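PDB 5J2L: protein design 2L4HC2_11 from Synthetic construct, which is a de novo designed helical hairpin that pairs with a second copy of itself, its partner specificity probably set by modular buried hydrogen-bond networks. Local coordinates for residues R12-E17 and R68-E73. Sequence-based numbering, arbitrary orientation.
Sequences REAQRE and REIIEE
Ile70 meets Ala14 and Glu17 with two different branches, a compact example of how one branched side chain can bridge successive turns of a neighbouring helix. Its CG2 methyl stands 4.2 Å from Ala14 CB, a light touch between apolar groups. The backbones come nearest at Ala14 and Ile70, whose CA atoms are 6.1 Å apart, a close approach in keeping with the small alanine side chain. Ala14 also packs on Ile78 of the second subunit. The closer packing is made by the other branch. CG1 lies anti to the carbonyl carbon of Ile70 (chi1 -68°), and a nearly extended chi2 carries CD1 on to the aliphatic stem of Glu17, where it rests 3.5 Å from Glu17 CG and 4.0 Å from Glu17 CB. The two side chains cross at a slant, and the methyl end of Ile70 meets methylene groups rather than the carboxylate. Glu17 helps by its shape: CG is anti to the backbone N (chi1 -178°), and the bend at chi2 (65°) turns the acid away from the methyl, with OE2 hydrogen-bonded to Gln21 one turn further along helix 7-41. Leu18 of that helix also packs on Ile70. Replacing Ile70 by alanine removes CG1, CG2 and CD1, and would probably open a gap beside Ala14 and leave the stem of Glu17 without its apolar cover. Away from this spot the interface is looser and polar. Glu13 OE1 and Glu73 OE1 stay 6.3 Å apart, and their like charges are probably tempered by lysines, Glu13 pairing with Lys10 and Glu73 with Lys76. Helix 7-41 and helix 46-80 run antiparallel as the arms of a helical hairpin, and two such hairpins form the designed homodimeric four-helix bundle.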
loop_
_atom_site.group_PDB
_atom_site.type_symbol
_atom_site.label_atom_id
_atom_site.label_comp_id
_atom_site.label_asym_id
_atom_site.label_seq_id
_atom_site.Cartn_x
_atom_site.Cartn_y
_atom_site.Cartn_z
ATOM N N ARG A 12 -14.118 16.418 -9.064
ATOM C CA ARG A 12 -12.884 17.194 -8.920
ATOM C C ARG A 12 -12.239 16.892 -7.578
ATOM O O ARG A 12 -11.021 16.735 -7.503
ATOM C CB ARG A 12 -13.121 18.684 -9.091
ATOM C CG ARG A 12 -13.398 19.093 -10.530
ATOM C CD ARG A 12 -13.329 20.572 -10.738
ATOM N NE ARG A 12 -14.360 21.268 -10.000
ATOM C CZ ARG A 12 -15.616 21.429 -10.445
ATOM N NH1 ARG A 12 -15.963 20.926 -11.610
ATOM N NH2 ARG A 12 -16.494 22.083 -9.710
ATOM N N GLU A 13 -13.060 16.772 -6.534
ATOM C CA GLU A 13 -12.582 16.407 -5.208
ATOM C C GLU A 13 -11.815 15.075 -5.246
ATOM O O GLU A 13 -10.708 14.977 -4.720
ATOM C CB GLU A 13 -13.737 16.294 -4.221
ATOM C CG GLU A 13 -13.309 15.908 -2.816
ATOM C CD GLU A 13 -14.477 15.734 -1.877
ATOM O OE1 GLU A 13 -15.584 15.718 -2.352
ATOM O OE2 GLU A 13 -14.267 15.625 -0.691
ATOM N N ALA A 14 -12.423 14.061 -5.848
ATOM C CA ALA A 14 -11.803 12.736 -5.930
ATOM C C ALA A 14 -10.499 12.794 -6.711
ATOM O O ALA A 14 -9.520 12.167 -6.310
ATOM C CB ALA A 14 -12.760 11.743 -6.550
ATOM N N GLN A 15 -10.484 13.536 -7.816
ATOM C CA GLN A 15 -9.270 13.654 -8.597
ATOM C C GLN A 15 -8.176 14.335 -7.808
ATOM O O GLN A 15 -7.018 13.932 -7.899
ATOM C CB GLN A 15 -9.493 14.386 -9.920
ATOM C CG GLN A 15 -8.201 14.512 -10.741
ATOM C CD GLN A 15 -7.586 13.165 -11.144
ATOM O OE1 GLN A 15 -8.260 12.307 -11.727
ATOM N NE2 GLN A 15 -6.298 12.978 -10.831
ATOM N N ARG A 16 -8.528 15.360 -7.033
ATOM C CA ARG A 16 -7.525 16.012 -6.217
ATOM C C ARG A 16 -6.962 15.009 -5.225
ATOM O O ARG A 16 -5.744 14.921 -5.032
ATOM C CB ARG A 16 -8.090 17.230 -5.516
ATOM C CG ARG A 16 -8.426 18.367 -6.459
ATOM C CD ARG A 16 -8.823 19.600 -5.739
ATOM N NE ARG A 16 -9.356 20.595 -6.658
ATOM C CZ ARG A 16 -10.671 20.841 -6.831
ATOM N NH1 ARG A 16 -11.554 20.170 -6.126
ATOM N NH2 ARG A 16 -11.077 21.758 -7.693
ATOM N N GLU A 17 -7.846 14.207 -4.635
ATOM C CA GLU A 17 -7.391 13.204 -3.681
ATOM C C GLU A 17 -6.510 12.134 -4.344
ATOM O O GLU A 17 -5.558 11.652 -3.722
ATOM C CB GLU A 17 -8.550 12.556 -2.956
ATOM C CG GLU A 17 -8.082 11.537 -1.925
ATOM C CD GLU A 17 -7.299 12.156 -0.797
ATOM O OE1 GLU A 17 -7.639 13.244 -0.395
ATOM O OE2 GLU A 17 -6.350 11.552 -0.344
ATOM N N ARG A 68 -10.691 3.389 -0.618
ATOM C CA ARG A 68 -11.986 2.784 -0.357
ATOM C C ARG A 68 -13.058 3.871 -0.327
ATOM O O ARG A 68 -14.133 3.706 -0.906
ATOM C CB ARG A 68 -11.943 1.973 0.931
ATOM C CG ARG A 68 -13.199 1.195 1.290
ATOM C CD ARG A 68 -12.974 0.335 2.496
ATOM N NE ARG A 68 -11.925 -0.658 2.235
ATOM C CZ ARG A 68 -12.100 -1.828 1.568
ATOM N NH1 ARG A 68 -13.285 -2.190 1.137
ATOM N NH2 ARG A 68 -11.085 -2.641 1.318
ATOM N N GLU A 69 -12.728 4.992 0.325
ATOM C CA GLU A 69 -13.620 6.146 0.426
ATOM C C GLU A 69 -13.943 6.739 -0.945
ATOM O O GLU A 69 -15.106 7.024 -1.243
ATOM C CB GLU A 69 -13.006 7.221 1.341
ATOM C CG GLU A 69 -12.974 6.835 2.816
ATOM C CD GLU A 69 -12.283 7.839 3.726
ATOM O OE1 GLU A 69 -11.878 8.885 3.269
ATOM O OE2 GLU A 69 -12.159 7.543 4.893
ATOM N N ILE A 70 -12.909 6.893 -1.776
ATOM C CA ILE A 70 -13.068 7.422 -3.114
ATOM C C ILE A 70 -13.981 6.522 -3.901
ATOM O O ILE A 70 -14.902 6.998 -4.559
ATOM C CB ILE A 70 -11.701 7.582 -3.825
ATOM C CG1 ILE A 70 -10.895 8.692 -3.152
ATOM C CG2 ILE A 70 -11.900 7.860 -5.314
ATOM C CD1 ILE A 70 -9.446 8.735 -3.576
ATOM N N ILE A 71 -13.740 5.223 -3.819
ATOM C CA ILE A 71 -14.568 4.277 -4.538
ATOM C C ILE A 71 -16.027 4.393 -4.127
ATOM O O ILE A 71 -16.902 4.403 -4.991
ATOM C CB ILE A 71 -14.050 2.845 -4.364
ATOM C CG1 ILE A 71 -12.709 2.711 -5.113
ATOM C CG2 ILE A 71 -15.088 1.851 -4.861
ATOM C CD1 ILE A 71 -11.954 1.445 -4.796
ATOM N N GLU A 72 -16.287 4.504 -2.830
ATOM C CA GLU A 72 -17.660 4.615 -2.352
ATOM C C GLU A 72 -18.346 5.853 -2.920
ATOM O O GLU A 72 -19.507 5.788 -3.333
ATOM C CB GLU A 72 -17.707 4.620 -0.830
ATOM C CG GLU A 72 -17.322 3.283 -0.210
ATOM C CD GLU A 72 -17.366 3.281 1.294
ATOM O OE1 GLU A 72 -17.854 4.231 1.861
ATOM O OE2 GLU A 72 -16.912 2.323 1.877
ATOM N N GLU A 73 -17.628 6.970 -2.968
ATOM C CA GLU A 73 -18.212 8.181 -3.514
ATOM C C GLU A 73 -18.406 8.065 -5.034
ATOM O O GLU A 73 -19.427 8.519 -5.560
ATOM C CB GLU A 73 -17.375 9.395 -3.105
ATOM C CG GLU A 73 -17.454 9.746 -1.609
ATOM C CD GLU A 73 -18.845 10.183 -1.143
ATOM O OE1 GLU A 73 -19.504 10.851 -1.905
ATOM O OE2 GLU A 73 -19.239 9.885 -0.025
#